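Local coordinates for protein BH2851 (Bacillus halodurans, PDB 2GFG) that is of unknown function but, as a putative adenylate cyclase of the CYTH family, probably acts on a triphosphate-bearing substrate in its barrel, at residues L26-G31 / L136-S141; T65-Q70 / L76-Q81; L122-A127 / E180-R185; R126-Y131 / E152-S157; V163-I168 / I174-T179. All blocks are in the same frame, centred on the assembly; numbering follows the deposited sequence.

Contact 1: residues L26-G31 / L136-S141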
# COMPACT_ATOMS: atom_id res chain seq x y z
N LEU A 26 18.89 4.29 11.42
CA LEU A 26 18.32 5.46 10.71
C LEU A 26 17.86 6.58 11.70
O LEU A 26 17.36 7.62 11.26
CB LEU A 26 17.15 5.02 9.82
CG LEU A 26 17.48 4.00 8.72
CD1 LEU A 26 16.23 3.40 8.15
CD2 LEU A 26 18.32 4.63 7.62
N HIS A 27 18.06 6.35 13.01
CA HIS A 27 17.71 7.34 14.07
C HIS A 27 16.22 7.75 14.03
O HIS A 27 15.88 8.93 14.19
CB HIS A 27 18.63 8.58 14.00
CG HIS A 27 20.09 8.25 14.10
N ILE A 28 15.35 6.75 13.83
CA ILE A 28 13.90 6.97 13.78
C ILE A 28 13.29 6.79 15.16
O ILE A 28 13.48 5.76 15.80
CB ILE A 28 13.23 5.98 12.78
CG1 ILE A 28 13.69 6.28 11.35
CG2 ILE A 28 11.67 6.05 12.88
CD1 ILE A 28 13.43 5.18 10.38
N GLY A 29 12.54 7.80 15.61
CA GLY A 29 11.88 7.75 16.93
C GLY A 29 10.56 6.98 16.90
O GLY A 29 9.98 6.79 15.84
N GLU A 30 10.10 6.56 18.07
CA GLU A 30 8.79 5.88 18.21
C GLU A 30 7.64 6.76 17.71
O GLU A 30 6.71 6.26 17.05
CB GLU A 30 8.54 5.51 19.68
N GLY A 31 7.72 8.06 18.00
CA GLY A 31 6.68 9.02 17.60
C GLY A 31 6.62 9.30 16.10
O GLY A 31 5.65 9.91 15.62
N LEU A 136 12.00 6.54 1.88
CA LEU A 136 12.20 5.19 2.43
C LEU A 136 11.19 4.95 3.54
O LEU A 136 11.16 5.68 4.51
CB LEU A 136 13.63 5.05 2.98
CG LEU A 136 14.06 3.68 3.52
CD1 LEU A 136 14.07 2.63 2.41
CD2 LEU A 136 15.42 3.80 4.15
N CYS A 137 10.36 3.92 3.38
CA CYS A 137 9.30 3.60 4.37
C CYS A 137 9.64 2.34 5.19
O CYS A 137 10.05 1.33 4.64
CB CYS A 137 7.96 3.40 3.66
SG CYS A 137 7.40 4.83 2.67
N LEU A 138 9.47 2.43 6.53
CA LEU A 138 9.55 1.24 7.42
C LEU A 138 8.14 0.86 7.87
O LEU A 138 7.53 1.59 8.64
CB LEU A 138 10.44 1.51 8.63
CG LEU A 138 11.97 1.53 8.41
CD1 LEU A 138 12.66 1.96 9.66
CD2 LEU A 138 12.48 0.18 7.97
N ASP A 139 7.67 -0.30 7.42
CA ASP A 139 6.27 -0.74 7.65
C ASP A 139 6.18 -1.96 8.53
O ASP A 139 6.63 -3.04 8.16
CB ASP A 139 5.60 -1.08 6.31
CG ASP A 139 5.35 0.14 5.46
OD1 ASP A 139 5.60 1.27 5.91
OD2 ASP A 139 4.87 -0.05 4.32
N HIS A 140 5.55 -1.79 9.69
CA HIS A 140 5.17 -2.89 10.55
C HIS A 140 3.66 -3.08 10.41
O HIS A 140 2.88 -2.18 10.75
CB HIS A 140 5.56 -2.58 12.01
CG HIS A 140 5.03 -3.57 13.01
ND1 HIS A 140 4.68 -3.20 14.30
CD2 HIS A 140 4.75 -4.89 12.91
CE1 HIS A 140 4.23 -4.26 14.94
NE2 HIS A 140 4.24 -5.29 14.12
N SER A 141 3.26 -4.23 9.86
CA SER A 141 1.85 -4.49 9.54
C SER A 141 1.30 -5.64 10.35
O SER A 141 2.02 -6.58 10.66
CB SER A 141 1.69 -4.79 8.04
OG SER A 141 2.15 -3.72 7.26

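Contact 2: residues T65-Q70 / L76-Q81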
# COMPACT_ATOMS: atom_id res chain seq x y z
N THR A 65 -9.11 7.90 2.58
CA THR A 65 -8.69 8.04 1.19
C THR A 65 -9.04 6.77 0.40
O THR A 65 -8.59 5.67 0.73
CB THR A 65 -7.17 8.30 1.09
OG1 THR A 65 -6.82 9.42 1.94
CG2 THR A 65 -6.76 8.61 -0.35
N PHE A 66 -9.85 6.95 -0.64
CA PHE A 66 -10.23 5.87 -1.56
C PHE A 66 -9.16 5.79 -2.63
O PHE A 66 -8.87 6.78 -3.28
CB PHE A 66 -11.61 6.21 -2.18
CG PHE A 66 -12.33 5.03 -2.85
CD1 PHE A 66 -12.15 3.70 -2.41
CD2 PHE A 66 -13.34 5.28 -3.80
CE1 PHE A 66 -12.87 2.65 -2.98
CE2 PHE A 66 -14.07 4.23 -4.38
CZ PHE A 66 -13.83 2.93 -3.98
N THR A 67 -8.56 4.60 -2.81
CA THR A 67 -7.40 4.46 -3.72
C THR A 67 -7.49 3.23 -4.60
O THR A 67 -7.69 2.11 -4.11
CB THR A 67 -6.06 4.43 -2.93
OG1 THR A 67 -5.85 5.70 -2.33
CG2 THR A 67 -4.87 4.11 -3.85
N LEU A 68 -7.36 3.45 -5.91
CA LEU A 68 -7.17 2.38 -6.88
C LEU A 68 -5.70 2.38 -7.33
O LEU A 68 -5.10 3.45 -7.48
CB LEU A 68 -8.09 2.59 -8.09
CG LEU A 68 -7.96 1.59 -9.26
CD1 LEU A 68 -8.29 0.16 -8.82
CD2 LEU A 68 -8.84 2.01 -10.43
N LYS A 69 -5.13 1.18 -7.46
CA LYS A 69 -3.81 0.99 -8.09
C LYS A 69 -3.99 0.07 -9.25
O LYS A 69 -4.56 -1.00 -9.09
CB LYS A 69 -2.82 0.36 -7.11
CG LYS A 69 -2.39 1.26 -5.99
CD LYS A 69 -1.41 0.53 -5.05
CE LYS A 69 -0.97 1.44 -3.91
NZ LYS A 69 0.08 0.81 -3.05
N GLN A 70 -3.53 0.49 -10.44
CA GLN A 70 -3.65 -0.34 -11.67
C GLN A 70 -2.34 -0.30 -12.47
O GLN A 70 -1.48 0.54 -12.21
CB GLN A 70 -4.83 0.14 -12.54
CG GLN A 70 -4.71 1.58 -13.05
CD GLN A 70 -5.99 2.08 -13.69
OE1 GLN A 70 -6.68 2.94 -13.14
NE2 GLN A 70 -6.34 1.52 -14.87
N LEU A 76 3.01 1.68 -11.27
CA LEU A 76 1.56 1.58 -11.20
C LEU A 76 0.94 2.97 -11.17
O LEU A 76 1.52 3.90 -10.60
CB LEU A 76 1.12 0.80 -9.95
CG LEU A 76 1.49 -0.68 -9.81
CD1 LEU A 76 0.90 -1.23 -8.52
CD2 LEU A 76 1.00 -1.52 -11.03
N LEU A 77 -0.23 3.11 -11.80
CA LEU A 77 -1.02 4.34 -11.72
C LEU A 77 -1.88 4.29 -10.48
O LEU A 77 -2.71 3.38 -10.32
CB LEU A 77 -1.91 4.48 -12.96
CG LEU A 77 -2.98 5.59 -12.94
CD1 LEU A 77 -2.37 6.95 -12.64
CD2 LEU A 77 -3.72 5.62 -14.27
N GLU A 78 -1.68 5.27 -9.59
CA GLU A 78 -2.44 5.37 -8.36
C GLU A 78 -3.44 6.51 -8.47
O GLU A 78 -3.06 7.66 -8.70
CB GLU A 78 -1.49 5.61 -7.19
CG GLU A 78 -2.09 5.26 -5.84
CD GLU A 78 -1.17 5.59 -4.69
OE1 GLU A 78 -0.89 6.77 -4.48
OE2 GLU A 78 -0.76 4.66 -3.97
N THR A 79 -4.73 6.18 -8.36
CA THR A 79 -5.80 7.18 -8.38
C THR A 79 -6.36 7.32 -6.98
O THR A 79 -6.96 6.37 -6.45
CB THR A 79 -6.91 6.78 -9.37
OG1 THR A 79 -6.34 6.58 -10.66
CG2 THR A 79 -7.99 7.87 -9.46
N ASN A 80 -6.16 8.50 -6.38
CA ASN A 80 -6.57 8.77 -5.01
C ASN A 80 -7.79 9.70 -4.95
O ASN A 80 -7.92 10.64 -5.76
CB ASN A 80 -5.41 9.42 -4.23
CG ASN A 80 -4.19 8.52 -4.14
OD1 ASN A 80 -4.29 7.36 -3.71
ND2 ASN A 80 -3.03 9.06 -4.49
N GLN A 81 -8.69 9.45 -4.00
CA GLN A 81 -9.87 10.30 -3.78
C GLN A 81 -10.19 10.37 -2.30
O GLN A 81 -10.33 9.34 -1.65
CB GLN A 81 -11.06 9.75 -4.55
CG GLN A 81 -12.32 10.63 -4.53
CD GLN A 81 -13.50 9.95 -5.22
OE1 GLN A 81 -13.32 9.10 -6.10
NE2 GLN A 81 -14.70 10.31 -4.80
O HOH W 1 -5.65 4.04 -10.73

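Contact 3: residues L122-A127 / E180-R185. With EDO (1,2-ethanediol), chain H; EDO (1,2-ethanediol), chain G.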
# COMPACT_ATOMS: atom_id res chain seq x y z
N LEU A 122 -6.07 -4.51 6.91
CA LEU A 122 -4.68 -4.68 7.31
C LEU A 122 -4.20 -3.37 7.91
O LEU A 122 -4.30 -2.31 7.27
CB LEU A 122 -3.84 -5.05 6.08
CG LEU A 122 -2.31 -5.19 6.24
CD1 LEU A 122 -1.78 -6.19 5.24
CD2 LEU A 122 -1.58 -3.84 6.09
N SER A 123 -3.68 -3.43 9.14
CA SER A 123 -3.16 -2.24 9.83
C SER A 123 -1.65 -2.13 9.66
O SER A 123 -0.95 -3.14 9.72
CB SER A 123 -3.51 -2.28 11.32
OG SER A 123 -4.91 -2.19 11.51
N THR A 124 -1.16 -0.91 9.48
CA THR A 124 0.28 -0.65 9.33
C THR A 124 0.74 0.52 10.19
O THR A 124 0.11 1.57 10.22
CB THR A 124 0.67 -0.37 7.86
OG1 THR A 124 0.36 -1.50 7.05
CG2 THR A 124 2.19 -0.07 7.74
N SER A 125 1.84 0.30 10.92
CA SER A 125 2.54 1.35 11.62
C SER A 125 3.72 1.74 10.75
O SER A 125 4.60 0.91 10.47
CB SER A 125 3.02 0.86 12.97
OG SER A 125 3.63 1.89 13.68
N ARG A 126 3.75 3.00 10.31
CA ARG A 126 4.69 3.44 9.27
C ARG A 126 5.55 4.62 9.69
O ARG A 126 5.05 5.61 10.19
CB ARG A 126 3.92 3.82 8.00
CG ARG A 126 4.81 4.42 6.87
CD ARG A 126 4.05 4.61 5.59
NE ARG A 126 3.65 3.34 4.98
CZ ARG A 126 3.03 3.22 3.81
NH1 ARG A 126 2.69 4.31 3.10
NH2 ARG A 126 2.72 2.02 3.35
N ALA A 127 6.85 4.50 9.42
CA ALA A 127 7.78 5.61 9.52
C ALA A 127 8.31 5.91 8.11
O ALA A 127 8.56 5.00 7.33
CB ALA A 127 8.91 5.27 10.45
N GLU A 180 5.58 -9.91 -2.19
CA GLU A 180 4.35 -9.43 -2.83
C GLU A 180 3.77 -8.27 -2.03
O GLU A 180 4.20 -8.00 -0.90
CB GLU A 180 3.33 -10.58 -2.99
CG GLU A 180 2.77 -11.13 -1.67
CD GLU A 180 2.13 -12.51 -1.82
OE1 GLU A 180 1.62 -12.83 -2.92
OE2 GLU A 180 2.13 -13.28 -0.82
N ASN A 181 2.83 -7.55 -2.63
CA ASN A 181 2.20 -6.38 -1.99
C ASN A 181 1.41 -6.74 -0.72
O ASN A 181 0.96 -7.86 -0.58
CB ASN A 181 1.29 -5.65 -2.99
CG ASN A 181 2.08 -4.89 -4.08
OD1 ASN A 181 3.15 -4.34 -3.82
ND2 ASN A 181 1.53 -4.85 -5.29
N LYS A 182 1.29 -5.78 0.21
CA LYS A 182 0.54 -5.98 1.48
C LYS A 182 -0.80 -6.63 1.24
O LYS A 182 -1.16 -7.60 1.91
CB LYS A 182 0.33 -4.65 2.20
CG LYS A 182 1.53 -4.15 2.95
CD LYS A 182 1.32 -2.74 3.43
CE LYS A 182 2.53 -2.21 4.18
NZ LYS A 182 3.74 -2.19 3.35
N ILE A 183 -1.55 -6.08 0.29
CA ILE A 183 -2.87 -6.60 -0.06
C ILE A 183 -2.81 -8.05 -0.58
O ILE A 183 -3.72 -8.85 -0.33
CB ILE A 183 -3.58 -5.66 -1.11
CG1 ILE A 183 -5.04 -6.07 -1.30
CG2 ILE A 183 -2.83 -5.66 -2.47
CD1 ILE A 183 -5.85 -5.06 -2.06
N GLN A 184 -1.72 -8.39 -1.27
CA GLN A 184 -1.51 -9.76 -1.77
C GLN A 184 -1.07 -10.68 -0.63
O GLN A 184 -1.54 -11.82 -0.53
CB GLN A 184 -0.48 -9.77 -2.90
CG GLN A 184 -0.85 -8.88 -4.10
CD GLN A 184 -1.93 -9.48 -4.95
N ARG A 185 -0.20 -10.16 0.26
CA ARG A 185 0.18 -10.89 1.49
C ARG A 185 -1.05 -11.08 2.38
O ARG A 185 -1.13 -12.06 3.11
CB ARG A 185 1.28 -10.14 2.27
CG ARG A 185 2.61 -10.02 1.52
CD ARG A 185 3.78 -9.77 2.48
NE ARG A 185 3.54 -8.67 3.43
CZ ARG A 185 3.80 -7.37 3.20
NH1 ARG A 185 4.21 -6.95 2.00
NH2 ARG A 185 3.59 -6.48 4.16
C1 EDO H . 3.59 -2.65 -0.20
O1 EDO H . 4.07 -4.00 -0.18
C2 EDO H . 2.38 -2.52 -1.13
O2 EDO H . 1.20 -2.07 -0.43
C1 EDO G . 5.14 0.65 16.47
O1 EDO G . 5.34 1.94 15.87
C2 EDO G . 5.71 -0.44 15.56
O2 EDO G . 7.08 -0.17 15.23

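Contact 4: residues R126-Y131 / E152-S157. With EDO (1,2-ethanediol), chain I.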
# COMPACT_ATOMS: atom_id res chain seq x y z
N ARG A 126 3.75 3.00 10.31
CA ARG A 126 4.69 3.44 9.27
C ARG A 126 5.55 4.62 9.69
O ARG A 126 5.05 5.61 10.19
CB ARG A 126 3.92 3.82 8.00
CG ARG A 126 4.81 4.42 6.87
CD ARG A 126 4.05 4.61 5.59
NE ARG A 126 3.65 3.34 4.98
CZ ARG A 126 3.03 3.22 3.81
NH1 ARG A 126 2.69 4.31 3.10
NH2 ARG A 126 2.72 2.02 3.35
N ALA A 127 6.85 4.50 9.42
CA ALA A 127 7.78 5.61 9.52
C ALA A 127 8.31 5.91 8.11
O ALA A 127 8.56 5.00 7.33
CB ALA A 127 8.91 5.27 10.45
N GLU A 128 8.42 7.20 7.77
CA GLU A 128 8.94 7.63 6.45
C GLU A 128 10.06 8.62 6.61
O GLU A 128 10.00 9.49 7.46
CB GLU A 128 7.83 8.27 5.60
CG GLU A 128 6.72 7.33 5.22
CD GLU A 128 5.74 7.96 4.21
OE1 GLU A 128 6.20 8.48 3.18
OE2 GLU A 128 4.52 7.91 4.46
N ILE A 129 11.11 8.47 5.80
CA ILE A 129 12.21 9.44 5.74
C ILE A 129 12.56 9.73 4.30
O ILE A 129 12.31 8.92 3.43
CB ILE A 129 13.49 8.93 6.51
CG1 ILE A 129 14.00 7.59 5.91
CG2 ILE A 129 13.20 8.77 7.99
CD1 ILE A 129 15.36 7.15 6.46
N SER A 130 13.12 10.92 4.05
CA SER A 130 13.67 11.23 2.73
C SER A 130 15.01 10.53 2.62
O SER A 130 15.87 10.69 3.47
CB SER A 130 13.85 12.73 2.54
OG SER A 130 14.87 13.24 3.37
N TYR A 131 15.15 9.67 1.61
CA TYR A 131 16.39 8.95 1.38
C TYR A 131 16.88 9.22 -0.04
O TYR A 131 16.16 8.97 -1.00
CB TYR A 131 16.19 7.45 1.59
CG TYR A 131 17.49 6.67 1.63
CD1 TYR A 131 18.24 6.60 2.80
CD2 TYR A 131 18.00 6.07 0.48
CE1 TYR A 131 19.47 5.91 2.84
CE2 TYR A 131 19.22 5.38 0.50
CZ TYR A 131 19.95 5.30 1.68
OH TYR A 131 21.14 4.62 1.71
N GLU A 152 10.62 -0.28 2.27
CA GLU A 152 10.30 0.04 0.84
C GLU A 152 10.93 1.34 0.43
O GLU A 152 10.94 2.29 1.20
CB GLU A 152 8.78 0.16 0.62
CG GLU A 152 7.91 -0.90 1.32
CD GLU A 152 6.51 -0.39 1.65
OE1 GLU A 152 6.36 0.80 2.01
OE2 GLU A 152 5.57 -1.20 1.61
N PHE A 153 11.39 1.43 -0.82
CA PHE A 153 11.91 2.69 -1.37
C PHE A 153 11.00 3.21 -2.47
O PHE A 153 10.72 2.50 -3.42
CB PHE A 153 13.33 2.52 -1.90
CG PHE A 153 13.91 3.78 -2.45
CD1 PHE A 153 14.25 4.82 -1.60
CD2 PHE A 153 14.07 3.96 -3.82
CE1 PHE A 153 14.76 6.00 -2.10
CE2 PHE A 153 14.59 5.16 -4.33
CZ PHE A 153 14.93 6.17 -3.47
N GLU A 154 10.55 4.46 -2.32
CA GLU A 154 9.71 5.13 -3.32
C GLU A 154 10.58 5.99 -4.24
O GLU A 154 11.15 6.99 -3.80
CB GLU A 154 8.65 6.01 -2.63
CG GLU A 154 7.60 5.24 -1.81
CD GLU A 154 6.61 6.17 -1.06
OE1 GLU A 154 7.08 7.03 -0.28
OE2 GLU A 154 5.38 6.03 -1.25
N GLY A 155 10.69 5.58 -5.50
CA GLY A 155 11.54 6.27 -6.48
C GLY A 155 10.76 7.12 -7.46
O GLY A 155 9.51 7.16 -7.43
N THR A 156 11.50 7.84 -8.31
CA THR A 156 10.93 8.69 -9.38
C THR A 156 11.16 8.08 -10.78
O THR A 156 10.42 8.39 -11.73
CB THR A 156 11.52 10.15 -9.33
OG1 THR A 156 10.91 10.96 -10.35
CG2 THR A 156 13.06 10.16 -9.52
N SER A 157 12.22 7.28 -10.93
CA SER A 157 12.46 6.49 -12.15
C SER A 157 12.79 5.05 -11.78
O SER A 157 13.40 4.79 -10.73
CB SER A 157 13.59 7.11 -12.99
OG SER A 157 14.86 6.80 -12.46
C1 EDO I . 16.44 7.90 -6.97
O1 EDO I . 17.12 8.27 -5.75
C2 EDO I . 14.91 8.05 -6.81
O2 EDO I . 14.20 7.37 -7.89

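Contact 5: residues V163-I168 / I174-T179. With EDO (1,2-ethanediol), chain I.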
# COMPACT_ATOMS: atom_id res chain seq x y z
N VAL A 163 18.90 1.09 -8.50
CA VAL A 163 20.25 1.41 -8.03
C VAL A 163 20.23 1.84 -6.55
O VAL A 163 21.01 1.33 -5.74
CB VAL A 163 20.89 2.54 -8.89
CG1 VAL A 163 22.19 3.06 -8.26
CG2 VAL A 163 21.15 2.04 -10.32
N THR A 164 19.31 2.74 -6.20
CA THR A 164 19.21 3.25 -4.84
C THR A 164 18.82 2.15 -3.84
O THR A 164 19.37 2.08 -2.75
CB THR A 164 18.20 4.41 -4.73
OG1 THR A 164 18.56 5.44 -5.67
CG2 THR A 164 18.19 5.00 -3.32
N PHE A 165 17.88 1.28 -4.23
CA PHE A 165 17.40 0.21 -3.32
C PHE A 165 18.46 -0.86 -3.11
O PHE A 165 18.63 -1.35 -2.00
CB PHE A 165 16.11 -0.42 -3.83
CG PHE A 165 15.43 -1.28 -2.79
CD1 PHE A 165 14.91 -0.71 -1.62
CD2 PHE A 165 15.31 -2.67 -2.97
CE1 PHE A 165 14.29 -1.51 -0.64
CE2 PHE A 165 14.70 -3.46 -2.00
CZ PHE A 165 14.18 -2.87 -0.83
N GLN A 166 19.16 -1.24 -4.18
CA GLN A 166 20.28 -2.19 -4.06
C GLN A 166 21.40 -1.62 -3.17
O GLN A 166 22.05 -2.36 -2.44
CB GLN A 166 20.84 -2.56 -5.45
CG GLN A 166 19.88 -3.41 -6.32
CD GLN A 166 19.48 -4.72 -5.66
OE1 GLN A 166 20.32 -5.44 -5.12
NE2 GLN A 166 18.18 -5.02 -5.69
N GLU A 167 21.58 -0.30 -3.22
CA GLU A 167 22.53 0.41 -2.34
C GLU A 167 22.08 0.32 -0.87
O GLU A 167 22.90 0.09 0.02
CB GLU A 167 22.68 1.88 -2.78
CG GLU A 167 23.60 2.74 -1.88
CD GLU A 167 22.85 3.46 -0.75
OE1 GLU A 167 21.89 4.19 -1.03
OE2 GLU A 167 23.28 3.33 0.42
N ILE A 168 20.78 0.51 -0.62
CA ILE A 168 20.21 0.40 0.74
C ILE A 168 20.43 -1.01 1.32
O ILE A 168 20.85 -1.16 2.46
CB ILE A 168 18.67 0.74 0.76
CG1 ILE A 168 18.46 2.22 0.46
CG2 ILE A 168 18.02 0.39 2.14
CD1 ILE A 168 17.04 2.57 0.01
N ILE A 174 20.90 -5.70 4.40
CA ILE A 174 19.58 -6.32 4.36
C ILE A 174 19.58 -7.37 3.27
O ILE A 174 19.89 -7.06 2.12
CB ILE A 174 18.46 -5.27 4.06
CG1 ILE A 174 18.61 -4.03 4.96
CG2 ILE A 174 17.06 -5.90 4.24
CD1 ILE A 174 18.60 -4.32 6.45
N SER A 175 19.29 -8.62 3.63
CA SER A 175 19.18 -9.70 2.65
C SER A 175 17.78 -9.66 2.05
O SER A 175 16.79 -9.72 2.77
CB SER A 175 19.46 -11.06 3.30
OG SER A 175 18.51 -11.36 4.30
N GLN A 176 17.72 -9.52 0.73
CA GLN A 176 16.45 -9.36 0.03
C GLN A 176 15.72 -10.70 -0.12
O GLN A 176 16.35 -11.74 -0.30
CB GLN A 176 16.66 -8.73 -1.34
CG GLN A 176 15.37 -8.39 -2.08
CD GLN A 176 15.56 -7.40 -3.19
OE1 GLN A 176 16.63 -7.33 -3.81
NE2 GLN A 176 14.53 -6.63 -3.47
N VAL A 177 14.39 -10.65 -0.03
CA VAL A 177 13.54 -11.84 -0.22
C VAL A 177 12.34 -11.48 -1.09
O VAL A 177 11.92 -10.32 -1.12
CB VAL A 177 13.04 -12.44 1.15
CG1 VAL A 177 14.20 -12.98 1.96
CG2 VAL A 177 12.26 -11.40 1.96
N PRO A 178 11.78 -12.48 -1.84
CA PRO A 178 10.60 -12.21 -2.66
C PRO A 178 9.44 -11.64 -1.83
O PRO A 178 9.12 -12.18 -0.77
CB PRO A 178 10.24 -13.59 -3.24
CG PRO A 178 11.00 -14.57 -2.40
CD PRO A 178 12.21 -13.89 -1.96
N THR A 179 8.86 -10.54 -2.30
CA THR A 179 7.89 -9.79 -1.50
C THR A 179 6.74 -9.29 -2.36
O THR A 179 6.90 -8.37 -3.16
CB THR A 179 8.59 -8.58 -0.82
OG1 THR A 179 9.64 -9.06 0.03
CG2 THR A 179 7.58 -7.77 0.02
C1 EDO I . 16.44 7.90 -6.97
O1 EDO I . 17.12 8.27 -5.75
C2 EDO I . 14.91 8.05 -6.81
O2 EDO I . 14.20 7.37 -7.89

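Contact 1: residues L26-G31 / L136-S141
L138 meets both L26 and I28 on the outer wall of the antiparallel barrel that makes up the CYTH fold. Segment 26-31 leaves helix 16-25 through a Schellman motif at H27 and then runs past strand 134-143, with the side chains of L26 and I28 both directed toward it. The contact is methyl against methyl. I28 has CG1 anti to its carbonyl carbon (chi1 -66°), and a nearly straight second torsion of 164° carries CD1 out to the strand, while CG2 stays beside the carbonyl. There I28 CD1 presses on L138 CD1 at 3.4 Å, tighter than usual van der Waals contact. L138 reaches toward the loop with CG beside its own backbone N, and its CD1 branch does the touching. The L26 side chain crosses that of L136 at about a right angle, and L26 CD1 lies 4.1 Å from L136 CD2. F19 and I23 of helix 16-25 pack on L138, while F172 adjoins L26 and F33 adjoins I28, which adds to the apolar packing outside the barrel. L26 CD1 has a second partner in L138 CD1, also at 4.1 Å.

Contact 2: residues T65-Q70 / L76-Q81
T67 and N80 face each other in the beta hairpin of strands 63-71 and 76-83, two neighbouring staves of the CYTH barrel. Backbone hydrogen bonds join the antiparallel pairs F66/Q81, L68/T79 and Q70/L77. The tight part lies on the face of T67, K69, E78 and N80. T67 OG1 donates to N80 OD1 at 2.7 Å, in the carbonyl plane and on a lone pair, while N80 ND2 donates to E78 OE1 at 3.1 Å, meeting that oxygen from above the carboxylate plane. Bonded at both ends, the N80 amide is fixed in its rotation. T67 CG2 lies 3.6 Å from E78 CG. K69 runs fully extended alongside E78 and brings CE within 3.2 Å of E78 OE2; its NZ is 4.0 Å from that oxygen, beyond a salt bridge, and pairs instead with E7. On the other face F66 and L68 are buried under helix 101-108, with V102 and A105 against them, whereas Q70 and L77, side by side near the turn, are partly exposed. Here a water bridges Q70 OE1, the carbonyl O of L77 and T79 OG1, lying 2.6 Å from T79 OG1.

Contact 3: residues L122-A127 / E180-R185
K182 NZ, at the end of a side chain that lies across L122 and T124, is gripped by three carboxylates, D139, E150 and E152, in salt bridges inside the CYTH barrel. K182 opens helix 182-190, with N181 at the N-cap position, and its chain reaches over the inner face of strand 117-131. The stem is straight until chi4, where a turn of 60° swings NZ off the line of the chain. The lysine side chain touches with its carbons: L122 CD1 sits 4.0 Å from K182 CB, and 3.7 Å from the backbone K182 O, while T124 OG1 lies 3.7 Å from K182 CE, both residues crossing the lysine at about a right angle. T124 OG1 itself bonds to S141. R126 brings NH2 to 4.3 Å from K182 NZ, at the same acidic cluster, since its NE pairs with D139. A methionine in place of K182 would probably keep the packing on L122 but leave D139, E150 and E152 crowded together without their common cation. Such a charged interior is consistent with the tunnel of this family, and an unidentified ligand lies close to R126. R185, salt-bridged to D148 and E150, turns back on the residues that lead into the helix: K182 CA lies over one guanidinium face, near its edge, and R185 NH1 donates in the carbonyl plane to E180 O at 3.1 Å.

Contact 4: residues R126-Y131 / E152-S157
F153 and Y131 join two strands of the CYTH barrel, 146-155 and 117-131, across the strand 134-143 that separates them; the segment axes pass 8.7 Å apart at 54°. The apolar pair is F153 CE1 and Y131 CD2, 4.1 Å apart, the two side chains crossing at about a right angle. A polar atom also approaches the ring edge: Y131 O sits in the plane of the phenylalanine ring, 3.5 Å from F153 CE1. T164 and F165 of helix 158-171 also pack on F153. With an alanine in place of F153, the CD2 edge of Y131 would probably lose its neighbour and T164 and F165 the ring they rest on. The charged contacts are those of R126, E128, E152 and E154. E152 OE1 is over a face of the R126 guanidinium, 4.1 Å from R126 NH2, too far out of plane for an N-H to point at it; the firm partners are D139 for R126 and K182 for E152. Like charges meet where E128 OE1 comes 3.9 Å from E154 OE1. T156 N donates at 2.8 Å to O2 of a 1,2-ethanediol, probably from the crystallisation liquor.

Contact 5: residues V163-I168 / I174-T179
The amide of Q176 reaches two neighbours on helix 158-171, F165 and Q166, where the chain after that helix folds back along it. Q176 NE2 lies in the plane of the F165 ring at its edge, 3.5 Å from F165 CE2, with amide and ring planes 60° apart, so the amide does not stack on the ring. Its other end, Q176 OE1, accepts a weak hydrogen bond of 3.4 Å from Q166 NE2. An extended Q176 with CG anti to the backbone N (chi1 -174°) carries the amide to the helix, and a bend in Q166 at chi2 (-58°) brings its own amide across to meet it. Toward the C-terminal end of the helix, I174 CG1 approaches the I168 carbonyl O at 4.4 Å, a loose contact.

The next shell sets these groups in place. F165 is wedged between the helix and the barrel, against R10, T12 and F153, while I174 is seated on V14 of strand 4-14 and on T18, R21 and L22 of helix 16-25. Farther along the returning chain, V177 N bonds to T12, and T179 OG1 donates to V177 O at 2.8 Å from above the carbonyl plane. F165, I168 and I174 pack mainly on the barrel and helix 16-25, and the exposed glutamines add one long, weak hydrogen bond between amides, which implies that helix and returning chain are held largely through shared supports, with little direct bonding.

Contacts 1 and 5 lie outside the barrel wall: contact 1 is all methyl packing, and contact 5 pairs buried apolar groups with exposed glutamine amides. Contact 3 lies inside, about 6 Å from the chain centre; its lysine stem packs on the strand, while its charged end joins an acidic cluster. Contact 4 reaches both faces of the wall, with charged groups inside and aromatic rings outside, under helix 158-171. Contacts 3 and 4 share R126 and A127 of strand 117-131, and contact 1 uses the neighbouring strand 134-143; D139 of contact 1 and E152 of contact 4 both bind K182. Contact 2, a partly buried, backbone-bonded hairpin, lies across the barrel, its centre about 24 Å from that of contact 1.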